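Local structure of SorB (Sorangium cellulosum, 6B2V) at residues 31-36 with 45-50; 139-144 with 241-246; 176-181 with 190-195. The protein serves as the pyran synthase domain of module nine in the sorangicin polyketide assembly line, where it probably closes a pyran ring in the growing chain. All coordinates share one frame; numbering follows the deposited sequence.

Interaction 1: 31-36 with 45-50; sequences VHREVA and AAVFDG
Arg-33 and Ala-45 form an antiparallel hydrogen-bonded pair, in which Arg-33 N gives to Ala-45 O at 3.0 Å and Ala-45 N gives to Arg-33 O at 2.9 Å. The short strand axes lie at 124°; this is the bridge between the two segments, and Val-35 with Ala-43 carries the ladder on. His-32 N also donates to Ala-45 O, at 2.9 Å and less straight than its neighbour (138°), leaving one carbonyl oxygen gripped by two successive N-H groups. With both residues facing Ala-45, this is a classic beta bulge, set in the hairpin of strands 33-35 and 41-48 at one edge of the predicted N-terminal hotdog fold. The imidazole of His-32 takes Ala-46 CB over the centre of one face, a CH-pi contact of 3.6 Å from methyl to ring centroid. At the ring edge CE1 of His-32 meets Val-47 O at 3.5 Å, while NE2 is hydrogen-bonded to Pro-29 O, which helps fix the ring's rotation. Wedged between its own N and C at chi1 66°, the Arg-33 stem then stretches out to NE. Its NH1 reaches Val-47 CG2 at 4.0 Å, the methyl lying at the guanidinium edge.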
ATOM      1  N   VAL A  31     -13.880  -5.698  -5.998  1.00 20.23           N
ATOM      2  CA  VAL A  31     -14.526  -6.945  -5.721  1.00 20.64           C
ATOM      3  C   VAL A  31     -15.908  -6.943  -6.327  1.00 22.50           C
ATOM      4  O   VAL A  31     -16.757  -6.327  -5.822  1.00 25.71           O
ATOM      5  CB  VAL A  31     -14.672  -7.124  -4.222  1.00 22.81           C
ATOM      6  CG1 VAL A  31     -15.364  -8.416  -3.918  1.00 22.83           C
ATOM      7  CG2 VAL A  31     -13.321  -7.072  -3.566  1.00 22.14           C
ATOM      8  N   HIS A  32     -16.088  -7.644  -7.429  1.00 23.09           N
ATOM      9  CA  HIS A  32     -17.373  -7.658  -8.101  1.00 23.47           C
ATOM     10  C   HIS A  32     -18.337  -8.796  -7.802  1.00 26.49           C
ATOM     11  O   HIS A  32     -19.511  -8.603  -7.833  1.00 26.78           O
ATOM     12  CB  HIS A  32     -17.166  -7.550  -9.595  1.00 22.92           C
ATOM     13  CG  HIS A  32     -16.332  -6.390 -10.015  1.00 24.88           C
ATOM     14  ND1 HIS A  32     -15.776  -6.284 -11.260  1.00 26.57           N
ATOM     15  CD2 HIS A  32     -15.978  -5.272  -9.355  1.00 27.02           C
ATOM     16  CE1 HIS A  32     -15.102  -5.161 -11.344  1.00 29.57           C
ATOM     17  NE2 HIS A  32     -15.208  -4.527 -10.197  1.00 25.63           N
ATOM     18  N   ARG A  33     -17.831  -9.994  -7.548  1.00 25.89           N
ATOM     19  CA  ARG A  33     -18.742 -11.097  -7.285  1.00 27.92           C
ATOM     20  C   ARG A  33     -18.092 -12.158  -6.419  1.00 31.90           C
ATOM     21  O   ARG A  33     -16.868 -12.243  -6.325  1.00 27.28           O
ATOM     22  CB  ARG A  33     -19.339 -11.616  -8.596  1.00 31.18           C
ATOM     23  CG  ARG A  33     -18.326 -12.260  -9.527  1.00 32.77           C
ATOM     24  CD  ARG A  33     -18.966 -12.663 -10.847  1.00 39.54           C
ATOM     25  NE  ARG A  33     -18.015 -13.326 -11.738  1.00 45.79           N
ATOM     26  CZ  ARG A  33     -17.159 -12.686 -12.528  1.00 47.41           C
ATOM     27  NH1 ARG A  33     -17.132 -11.360 -12.542  1.00 46.39           N
ATOM     28  NH2 ARG A  33     -16.331 -13.371 -13.304  1.00 44.56           N
ATOM     29  N   GLU A  34     -18.931 -12.966  -5.783  1.00 27.34           N
ATOM     30  CA  GLU A  34     -18.456 -14.094  -5.020  1.00 25.48           C
ATOM     31  C   GLU A  34     -18.456 -15.291  -5.975  1.00 27.74           C
ATOM     32  O   GLU A  34     -19.334 -15.440  -6.757  1.00 33.32           O
ATOM     33  CB  GLU A  34     -19.249 -14.368  -3.740  1.00 28.06           C
ATOM     34  CG  GLU A  34     -18.691 -15.553  -2.977  1.00 30.18           C
ATOM     35  CD  GLU A  34     -19.051 -15.653  -1.526  1.00 32.45           C
ATOM     36  OE1 GLU A  34     -19.784 -14.842  -1.026  1.00 34.30           O
ATOM     37  OE2 GLU A  34     -18.554 -16.546  -0.913  1.00 33.93           O
ATOM     38  N   VAL A  35     -17.451 -16.124  -5.836  1.00 27.39           N
ATOM     39  CA  VAL A  35     -17.256 -17.244  -6.680  1.00 33.07           C
ATOM     40  C   VAL A  35     -17.149 -18.530  -5.873  1.00 31.57           C
ATOM     41  O   VAL A  35     -16.674 -18.539  -4.797  1.00 34.20           O
ATOM     42  CB  VAL A  35     -16.056 -16.900  -7.544  1.00 34.40           C
ATOM     43  CG1 VAL A  35     -14.945 -17.873  -7.527  1.00 38.89           C
ATOM     44  CG2 VAL A  35     -16.483 -16.414  -8.884  1.00 36.25           C
ATOM     45  N   ALA A  36     -17.672 -19.612  -6.416  1.00 41.05           N
ATOM     46  CA  ALA A  36     -17.699 -20.856  -5.680  1.00 38.30           C
ATOM     47  C   ALA A  36     -16.367 -21.517  -5.420  1.00 39.29           C
ATOM     48  O   ALA A  36     -15.527 -21.531  -6.251  1.00 43.73           O
ATOM     49  CB  ALA A  36     -18.679 -21.822  -6.310  1.00 41.57           C
ATOM     50  N   ALA A  45     -14.117 -12.372  -7.071  1.00 19.80           N
ATOM     51  CA  ALA A  45     -13.539 -11.996  -8.323  1.00 20.94           C
ATOM     52  C   ALA A  45     -13.970 -10.647  -8.852  1.00 21.57           C
ATOM     53  O   ALA A  45     -14.949 -10.144  -8.452  1.00 20.12           O
ATOM     54  CB  ALA A  45     -13.838 -13.077  -9.339  1.00 22.32           C
ATOM     55  N   ALA A  46     -13.135 -10.078  -9.708  1.00 19.48           N
ATOM     56  CA  ALA A  46     -13.387  -8.859 -10.416  1.00 18.46           C
ATOM     57  C   ALA A  46     -12.723  -8.904 -11.784  1.00 19.77           C
ATOM     58  O   ALA A  46     -11.721  -9.467 -11.943  1.00 20.86           O
ATOM     59  CB  ALA A  46     -12.879  -7.654  -9.624  1.00 20.11           C
ATOM     60  N   VAL A  47     -13.321  -8.253 -12.751  1.00 19.66           N
ATOM     61  CA  VAL A  47     -12.761  -8.146 -14.071  1.00 19.90           C
ATOM     62  C   VAL A  47     -12.417  -6.690 -14.349  1.00 22.68           C
ATOM     63  O   VAL A  47     -13.207  -5.872 -14.151  1.00 23.39           O
ATOM     64  CB  VAL A  47     -13.771  -8.577 -15.138  1.00 25.34           C
ATOM     65  CG1 VAL A  47     -13.192  -8.388 -16.500  1.00 27.36           C
ATOM     66  CG2 VAL A  47     -14.147 -10.015 -14.919  1.00 27.84           C
ATOM     67  N   PHE A  48     -11.213  -6.433 -14.806  1.00 21.82           N
ATOM     68  CA  PHE A  48     -10.746  -5.114 -15.124  1.00 22.69           C
ATOM     69  C   PHE A  48     -10.419  -5.005 -16.579  1.00 25.27           C
ATOM     70  O   PHE A  48      -9.916  -5.902 -17.153  1.00 23.94           O
ATOM     71  CB  PHE A  48      -9.508  -4.788 -14.310  1.00 23.91           C
ATOM     72  CG  PHE A  48      -9.704  -4.959 -12.850  1.00 23.79           C
ATOM     73  CD1 PHE A  48     -10.330  -3.992 -12.120  1.00 22.63           C
ATOM     74  CD2 PHE A  48      -9.313  -6.086 -12.217  1.00 21.04           C
ATOM     75  CE1 PHE A  48     -10.537  -4.148 -10.793  1.00 21.47           C
ATOM     76  CE2 PHE A  48      -9.519  -6.243 -10.879  1.00 18.42           C
ATOM     77  CZ  PHE A  48     -10.143  -5.270 -10.158  1.00 21.51           C
ATOM     78  N   ASP A  49     -10.817  -3.912 -17.165  1.00 24.13           N
ATOM     79  CA  ASP A  49     -10.555  -3.657 -18.565  1.00 27.67           C
ATOM     80  C   ASP A  49      -9.469  -2.665 -18.888  1.00 28.61           C
ATOM     81  O   ASP A  49      -9.127  -2.517 -20.001  1.00 29.54           O
ATOM     82  CB  ASP A  49     -11.827  -3.326 -19.332  1.00 30.20           C
ATOM     83  CG  ASP A  49     -12.432  -2.024 -18.945  1.00 32.49           C
ATOM     84  OD1 ASP A  49     -11.847  -1.249 -18.228  1.00 28.17           O
ATOM     85  OD2 ASP A  49     -13.532  -1.799 -19.372  1.00 37.05           O
ATOM     86  N   GLY A  50      -8.892  -2.050 -17.885  1.00 24.91           N
ATOM     87  CA  GLY A  50      -7.850  -1.095 -18.123  1.00 27.48           C
ATOM     88  C   GLY A  50      -8.265   0.354 -18.216  1.00 27.93           C
ATOM     89  O   GLY A  50      -7.435   1.230 -18.236  1.00 27.36           O
TER

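Interaction 2: 139-144 with 241-246; sequences PARPPA and IYSDPR
Tyr-242 reaches with its whole ring to the backbone of 139-144, and its phenol makes the one hydrogen bond that crosses the contact: OH donates to Pro-139 O at 3.0 Å. That oxygen lies at the edge of the ring and in its plane, yet the hydroxyl approaches from 44° out of the carbonyl plane, so the bond does not follow a lone pair.

Apolar contact does the rest of the work on the ring. Arg-141 supplies its backbone and aliphatic stem to one face: CA stands 3.6 Å from Tyr-242 CE1, and CG forms a CH-pi contact 4.0 Å from the ring centroid. Because CG is turned away from its own amide nitrogen (chi1 -169°), the chain runs back over the ring toward the tyrosine's backbone. Pro-142 adds a crossing contact, CD to Tyr-242 CE2, at 3.8 Å.

Charged and polar ends contribute differently. Arg-141 NE comes to 3.7 Å from Tyr-242 CB, and the guanidinium plane is inclined at 48° to the ring; NE donates to Cys-279 O on strand 279-289. Although Arg-141 NH2 approaches Ser-243 OG to 3.3 Å, the angle is too poor for a hydrogen bond. The same strand also takes part in a backbone hydrogen bond between Tyr-242 and Leu-280, which ties the tyrosine's loop to it.

The proline-rich segment has the extended backbone angles of polyproline II conformation. An aromatic ring laid against such a chain is a familiar way of holding it, and here it fastens the connection between the two predicted hotdog folds to the surface of the C-terminal one.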
ATOM      1  N   PRO A 139      -1.309  -4.122  17.333  1.00 22.53           N
ATOM      2  CA  PRO A 139      -0.498  -3.390  18.290  1.00 21.73           C
ATOM      3  C   PRO A 139      -1.205  -2.090  18.611  1.00 22.69           C
ATOM      4  O   PRO A 139      -1.902  -1.541  17.810  1.00 22.69           O
ATOM      5  CB  PRO A 139       0.777  -3.054  17.527  1.00 26.97           C
ATOM      6  CG  PRO A 139       0.764  -3.876  16.321  1.00 28.11           C
ATOM      7  CD  PRO A 139      -0.604  -4.367  16.071  1.00 23.21           C
ATOM      8  N   ALA A 140      -0.921  -1.546  19.773  1.00 22.43           N
ATOM      9  CA  ALA A 140      -1.539  -0.322  20.168  1.00 22.83           C
ATOM     10  C   ALA A 140      -1.125   0.739  19.182  1.00 18.90           C
ATOM     11  O   ALA A 140      -0.046   0.757  18.714  1.00 22.08           O
ATOM     12  CB  ALA A 140      -1.100   0.080  21.564  1.00 24.63           C
ATOM     13  N   ARG A 141      -2.051   1.628  18.939  1.00 22.05           N
ATOM     14  CA  ARG A 141      -1.851   2.718  18.040  1.00 18.89           C
ATOM     15  C   ARG A 141      -0.663   3.450  18.598  1.00 20.15           C
ATOM     16  O   ARG A 141      -0.598   3.751  19.717  1.00 21.22           O
ATOM     17  CB  ARG A 141      -3.085   3.624  18.108  1.00 19.60           C
ATOM     18  CG  ARG A 141      -3.151   4.686  17.044  1.00 18.71           C
ATOM     19  CD  ARG A 141      -4.326   5.632  17.166  1.00 22.11           C
ATOM     20  NE  ARG A 141      -4.784   6.129  15.907  1.00 24.22           N
ATOM     21  CZ  ARG A 141      -5.681   7.083  15.765  1.00 23.79           C
ATOM     22  NH1 ARG A 141      -6.185   7.670  16.831  1.00 31.05           N
ATOM     23  NH2 ARG A 141      -6.077   7.443  14.573  1.00 20.89           N
ATOM     24  N   PRO A 142       0.217   3.866  17.731  1.00 18.50           N
ATOM     25  CA  PRO A 142       1.378   4.619  18.133  1.00 19.88           C
ATOM     26  C   PRO A 142       0.922   5.929  18.688  1.00 20.23           C
ATOM     27  O   PRO A 142      -0.102   6.462  18.388  1.00 18.92           O
ATOM     28  CB  PRO A 142       2.092   4.907  16.813  1.00 21.27           C
ATOM     29  CG  PRO A 142       1.625   3.905  15.886  1.00 21.82           C
ATOM     30  CD  PRO A 142       0.291   3.412  16.353  1.00 20.48           C
ATOM     31  N   PRO A 143       1.803   6.517  19.456  1.00 18.31           N
ATOM     32  CA  PRO A 143       1.546   7.835  19.996  1.00 19.94           C
ATOM     33  C   PRO A 143       1.517   8.861  18.852  1.00 15.21           C
ATOM     34  O   PRO A 143       2.016   8.636  17.826  1.00 15.44           O
ATOM     35  CB  PRO A 143       2.762   8.139  20.856  1.00 24.44           C
ATOM     36  CG  PRO A 143       3.423   6.872  21.035  1.00 28.86           C
ATOM     37  CD  PRO A 143       3.077   5.970  19.905  1.00 24.93           C
ATOM     38  N   ALA A 144       0.924   9.998  19.114  1.00 15.49           N
ATOM     39  CA  ALA A 144       0.862  11.014  18.079  1.00 14.34           C
ATOM     40  C   ALA A 144       2.260  11.461  17.686  1.00 14.14           C
ATOM     41  O   ALA A 144       3.066  11.605  18.498  1.00 15.79           O
ATOM     42  CB  ALA A 144       0.057  12.208  18.527  1.00 14.97           C
ATOM     43  N   ILE A 241      -4.581  -0.670  10.249  1.00 16.33           N
ATOM     44  CA  ILE A 241      -5.491   0.370   9.905  1.00 18.98           C
ATOM     45  C   ILE A 241      -6.199   0.876  11.163  1.00 17.06           C
ATOM     46  O   ILE A 241      -6.897   0.138  11.776  1.00 19.84           O
ATOM     47  CB  ILE A 241      -6.567  -0.270   9.020  1.00 24.08           C
ATOM     48  CG1 ILE A 241      -5.937  -0.893   7.778  1.00 26.56           C
ATOM     49  CG2 ILE A 241      -7.574   0.761   8.631  1.00 27.29           C
ATOM     50  CD1 ILE A 241      -6.793  -1.992   7.172  1.00 32.79           C
ATOM     51  N   TYR A 242      -5.963   2.110  11.558  1.00 14.32           N
ATOM     52  CA  TYR A 242      -6.565   2.632  12.781  1.00 13.13           C
ATOM     53  C   TYR A 242      -7.790   3.513  12.606  1.00 15.17           C
ATOM     54  O   TYR A 242      -8.681   3.458  13.368  1.00 17.09           O
ATOM     55  CB  TYR A 242      -5.497   3.343  13.626  1.00 13.33           C
ATOM     56  CG  TYR A 242      -4.384   2.451  14.083  1.00 15.09           C
ATOM     57  CD1 TYR A 242      -4.564   1.572  15.105  1.00 15.14           C
ATOM     58  CD2 TYR A 242      -3.136   2.498  13.501  1.00 15.01           C
ATOM     59  CE1 TYR A 242      -3.539   0.769  15.530  1.00 17.04           C
ATOM     60  CE2 TYR A 242      -2.118   1.701  13.914  1.00 13.26           C
ATOM     61  CZ  TYR A 242      -2.340   0.823  14.922  1.00 16.70           C
ATOM     62  OH  TYR A 242      -1.333   0.031  15.347  1.00 18.72           O
ATOM     63  N   SER A 243      -7.775   4.296  11.568  1.00 13.60           N
ATOM     64  CA  SER A 243      -8.885   5.171  11.255  1.00 16.03           C
ATOM     65  C   SER A 243      -8.882   5.612   9.784  1.00 16.16           C
ATOM     66  O   SER A 243      -8.009   5.289   9.097  1.00 17.80           O
ATOM     67  CB  SER A 243      -8.985   6.307  12.250  1.00 19.02           C
ATOM     68  OG  SER A 243      -8.065   7.231  11.951  1.00 20.59           O
ATOM     69  N   ASP A 244      -9.865   6.369   9.343  1.00 14.98           N
ATOM     70  CA  ASP A 244      -9.959   6.703   7.936  1.00 15.82           C
ATOM     71  C   ASP A 244      -8.737   7.445   7.439  1.00 14.11           C
ATOM     72  O   ASP A 244      -8.466   8.516   7.859  1.00 12.88           O
ATOM     73  CB  ASP A 244     -11.188   7.627   7.774  1.00 16.92           C
ATOM     74  CG  ASP A 244     -11.557   7.949   6.307  1.00 22.14           C
ATOM     75  OD1 ASP A 244     -10.871   7.706   5.387  1.00 15.93           O
ATOM     76  OD2 ASP A 244     -12.625   8.497   6.132  1.00 25.44           O
ATOM     77  N   PRO A 245      -8.101   6.897   6.418  1.00 12.00           N
ATOM     78  CA  PRO A 245      -6.892   7.468   5.853  1.00 12.17           C
ATOM     79  C   PRO A 245      -7.070   8.773   5.071  1.00 11.29           C
ATOM     80  O   PRO A 245      -6.210   9.535   4.876  1.00 10.85           O
ATOM     81  CB  PRO A 245      -6.346   6.376   4.950  1.00 12.80           C
ATOM     82  CG  PRO A 245      -7.394   5.398   4.788  1.00 18.20           C
ATOM     83  CD  PRO A 245      -8.420   5.596   5.820  1.00 13.03           C
ATOM     84  N   ARG A 246      -8.322   9.072   4.797  1.00 12.03           N
ATOM     85  CA  ARG A 246      -8.659  10.280   4.070  1.00 12.97           C
ATOM     86  C   ARG A 246      -8.414  11.527   4.881  1.00 11.25           C
ATOM     87  O   ARG A 246      -8.335  12.577   4.350  1.00 12.21           O
ATOM     88  CB  ARG A 246     -10.070  10.259   3.515  1.00 12.91           C
ATOM     89  CG  ARG A 246     -10.175   9.364   2.311  1.00 19.58           C
ATOM     90  CD  ARG A 246     -11.549   9.346   1.707  1.00 23.85           C
ATOM     91  NE  ARG A 246     -12.568   9.187   2.686  1.00 36.51           N
ATOM     92  CZ  ARG A 246     -13.207   8.044   2.893  1.00 39.82           C
ATOM     93  NH1 ARG A 246     -12.821   6.977   2.194  1.00 39.44           N
ATOM     94  NH2 ARG A 246     -14.162   7.954   3.818  1.00 35.26           N
TER

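Interaction 3: 176-181 with 190-195; sequences LWIASL and ASLQAP
Trp-177 presents one indole face to the end of the partner segment, where two residues lie side by side on it. Pro-195 CD approaches the five-membered ring, 3.5 Å from its centroid, and Ala-194 CB the six-membered ring, 3.8 Å from its centroid; both are CH-pi contacts. With CG beside the backbone N (chi1 -66°), the indole extends past Leu-192, whose CD2 packs on Trp-177 CB. A second close contact joins the serines: Ser-180 OG and Ser-191 OG share a short hydrogen bond of 2.5 Å, and either could be the donor. On the face opposite the two serines Ile-178 CG1 meets Leu-192 CD2 at 4.2 Å, and Leu-181 CD1 meets Ala-190 CB at 4.1 Å.

Backbone bonds set this register. Gln-193 N gives to Trp-177 O at 2.8 Å, nearly straight (166°) and in the carbonyl plane, holding the start of the extended run that carries Ala-194 and Pro-195 over the indole. Ala-179 N gives to Ser-191 O at 2.9 Å, and Ser-191 N gives to Ser-180 O. Ala-179 and Ser-180 thus both face Ser-191, a classic beta bulge that shifts the pairing by one residue.

In the predicted C-terminal hotdog fold, strand 187-192 pairs antiparallel with strand 250-255, and strand 178-183 with the outermost strand 156-158. Helix 207-225 packs on Ile-178 through Val-215, while its Ser-212 OG bonds to Trp-177 N.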
ATOM      1  N   LEU A 176      -1.528  11.736  -7.125  1.00 17.64           N
ATOM      2  CA  LEU A 176      -1.075  11.517  -5.780  1.00 15.37           C
ATOM      3  C   LEU A 176      -1.420  12.715  -4.885  1.00 16.85           C
ATOM      4  O   LEU A 176      -1.783  13.743  -5.360  1.00 16.25           O
ATOM      5  CB  LEU A 176       0.419  11.297  -5.744  1.00 15.94           C
ATOM      6  CG  LEU A 176       0.964  10.123  -6.539  1.00 17.28           C
ATOM      7  CD1 LEU A 176       2.448  10.041  -6.414  1.00 17.30           C
ATOM      8  CD2 LEU A 176       0.266   8.864  -6.120  1.00 18.70           C
ATOM      9  N   TRP A 177      -1.300  12.513  -3.589  1.00 11.84           N
ATOM     10  CA  TRP A 177      -1.567  13.528  -2.616  1.00 12.71           C
ATOM     11  C   TRP A 177      -0.323  14.304  -2.158  1.00 12.05           C
ATOM     12  O   TRP A 177      -0.421  15.221  -1.433  1.00 11.53           O
ATOM     13  CB  TRP A 177      -2.192  12.906  -1.371  1.00 11.95           C
ATOM     14  CG  TRP A 177      -3.563  12.290  -1.513  1.00 11.73           C
ATOM     15  CD1 TRP A 177      -4.029  11.551  -2.530  1.00 13.73           C
ATOM     16  CD2 TRP A 177      -4.618  12.357  -0.554  1.00 11.71           C
ATOM     17  NE1 TRP A 177      -5.300  11.179  -2.287  1.00 14.69           N
ATOM     18  CE2 TRP A 177      -5.674  11.633  -1.054  1.00 14.49           C
ATOM     19  CE3 TRP A 177      -4.750  12.948   0.684  1.00 13.14           C
ATOM     20  CZ2 TRP A 177      -6.867  11.534  -0.375  1.00 14.76           C
ATOM     21  CZ3 TRP A 177      -5.918  12.831   1.348  1.00 13.31           C
ATOM     22  CH2 TRP A 177      -6.953  12.137   0.819  1.00 16.60           C
ATOM     23  N   ILE A 178       0.834  13.883  -2.615  1.00 11.34           N
ATOM     24  CA  ILE A 178       2.037  14.550  -2.179  1.00 11.62           C
ATOM     25  C   ILE A 178       2.157  16.005  -2.604  1.00 11.57           C
ATOM     26  O   ILE A 178       1.977  16.300  -3.727  1.00 13.53           O
ATOM     27  CB  ILE A 178       3.251  13.747  -2.644  1.00 12.39           C
ATOM     28  CG1 ILE A 178       3.151  12.364  -2.058  1.00 15.57           C
ATOM     29  CG2 ILE A 178       4.534  14.403  -2.177  1.00 13.65           C
ATOM     30  CD1 ILE A 178       4.166  11.447  -2.617  1.00 20.45           C
ATOM     31  N   ALA A 179       2.412  16.884  -1.645  1.00 11.11           N
ATOM     32  CA  ALA A 179       2.563  18.301  -1.910  1.00 12.72           C
ATOM     33  C   ALA A 179       3.951  18.830  -1.656  1.00 14.23           C
ATOM     34  O   ALA A 179       4.340  19.797  -2.186  1.00 18.89           O
ATOM     35  CB  ALA A 179       1.619  19.101  -1.083  1.00 15.31           C
ATOM     36  N   SER A 180       4.658  18.189  -0.773  1.00 13.25           N
ATOM     37  CA  SER A 180       6.030  18.524  -0.444  1.00 11.99           C
ATOM     38  C   SER A 180       6.752  17.304   0.116  1.00 11.24           C
ATOM     39  O   SER A 180       6.141  16.417   0.559  1.00 11.98           O
ATOM     40  CB  SER A 180       6.108  19.627   0.619  1.00 13.11           C
ATOM     41  OG  SER A 180       5.772  19.095   1.872  1.00 18.23           O
ATOM     42  N   LEU A 181       8.074  17.307   0.044  1.00 10.93           N
ATOM     43  CA  LEU A 181       8.871  16.241   0.570  1.00 10.60           C
ATOM     44  C   LEU A 181      10.226  16.712   1.143  1.00 10.16           C
ATOM     45  O   LEU A 181      10.932  17.331   0.468  1.00 12.01           O
ATOM     46  CB  LEU A 181       9.113  15.221  -0.548  1.00 10.95           C
ATOM     47  CG  LEU A 181       9.969  13.987  -0.241  1.00 12.85           C
ATOM     48  CD1 LEU A 181       9.384  13.156   0.876  1.00 13.72           C
ATOM     49  CD2 LEU A 181      10.061  13.085  -1.464  1.00 14.88           C
ATOM     50  N   ALA A 190       6.629  13.762   4.125  1.00  8.39           N
ATOM     51  CA  ALA A 190       5.859  14.315   3.015  1.00  8.59           C
ATOM     52  C   ALA A 190       4.575  14.936   3.522  1.00  9.23           C
ATOM     53  O   ALA A 190       3.945  14.370   4.312  1.00 10.31           O
ATOM     54  CB  ALA A 190       5.484  13.239   2.013  1.00 10.73           C
ATOM     55  N   SER A 191       4.280  16.135   3.057  1.00 10.01           N
ATOM     56  CA  SER A 191       3.002  16.728   3.374  1.00  9.85           C
ATOM     57  C   SER A 191       2.012  16.355   2.257  1.00 12.04           C
ATOM     58  O   SER A 191       2.392  16.173   1.154  1.00 11.83           O
ATOM     59  CB  SER A 191       3.079  18.207   3.589  1.00 14.80           C
ATOM     60  OG  SER A 191       3.299  18.814   2.385  1.00 18.31           O
ATOM     61  N   LEU A 192       0.747  16.221   2.630  1.00 10.16           N
ATOM     62  CA  LEU A 192      -0.288  15.803   1.706  1.00 11.80           C
ATOM     63  C   LEU A 192      -1.400  16.797   1.539  1.00 11.83           C
ATOM     64  O   LEU A 192      -1.719  17.481   2.425  1.00 14.95           O
ATOM     65  CB  LEU A 192      -0.981  14.542   2.203  1.00 12.09           C
ATOM     66  CG  LEU A 192      -0.084  13.364   2.475  1.00 10.42           C
ATOM     67  CD1 LEU A 192      -0.926  12.233   3.005  1.00 13.52           C
ATOM     68  CD2 LEU A 192       0.737  12.913   1.287  1.00 11.15           C
ATOM     69  N   GLN A 193      -1.924  16.843   0.339  1.00 11.10           N
ATOM     70  CA  GLN A 193      -3.109  17.647   0.032  1.00 15.23           C
ATOM     71  C   GLN A 193      -4.052  16.748  -0.786  1.00 14.82           C
ATOM     72  O   GLN A 193      -3.661  16.179  -1.750  1.00 14.91           O
ATOM     73  CB  GLN A 193      -2.734  18.858  -0.758  1.00 18.39           C
ATOM     74  CG  GLN A 193      -3.891  19.778  -1.058  1.00 25.27           C
ATOM     75  CD  GLN A 193      -3.416  21.074  -1.671  1.00 36.67           C
ATOM     76  OE1 GLN A 193      -2.309  21.534  -1.403  1.00 38.78           O
ATOM     77  NE2 GLN A 193      -4.236  21.639  -2.540  1.00 36.97           N
ATOM     78  N   ALA A 194      -5.288  16.679  -0.358  1.00 14.45           N
ATOM     79  CA  ALA A 194      -6.206  15.864  -1.079  1.00 17.13           C
ATOM     80  C   ALA A 194      -6.546  16.443  -2.425  1.00 20.28           C
ATOM     81  O   ALA A 194      -6.638  17.600  -2.588  1.00 19.07           O
ATOM     82  CB  ALA A 194      -7.473  15.645  -0.281  1.00 18.77           C
ATOM     83  N   PRO A 195      -6.823  15.562  -3.358  1.00 21.33           N
ATOM     84  CA  PRO A 195      -7.331  15.992  -4.654  1.00 28.68           C
ATOM     85  C   PRO A 195      -8.698  16.648  -4.445  1.00 28.51           C
ATOM     86  O   PRO A 195      -9.380  16.376  -3.504  1.00 29.57           O
ATOM     87  CB  PRO A 195      -7.439  14.670  -5.419  1.00 32.08           C
ATOM     88  CG  PRO A 195      -6.359  13.824  -4.820  1.00 26.41           C
ATOM     89  CD  PRO A 195      -6.494  14.135  -3.362  1.00 21.38           C
TER

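The three contacts follow the chain from one predicted hotdog fold to the other. Interaction 1 closes first, in the N-terminal fold; interaction 2 then brings the connecting segment 139-144 to a loop of the C-terminal fold, and interaction 3 falls in the sequence between its two halves. Interaction 1 stands apart, its centre about 30 Å from that of interaction 2 and about 31 Å from that of interaction 3. The latter two have centres about 19 Å apart and touch, Arg-246 O packing on Trp-177 CH2 at 3.8 Å. The double-hotdog domain thus has one hairpin at an edge, one a strand in from outermost strand 156-158, and a connecting segment packed on the C-terminal fold.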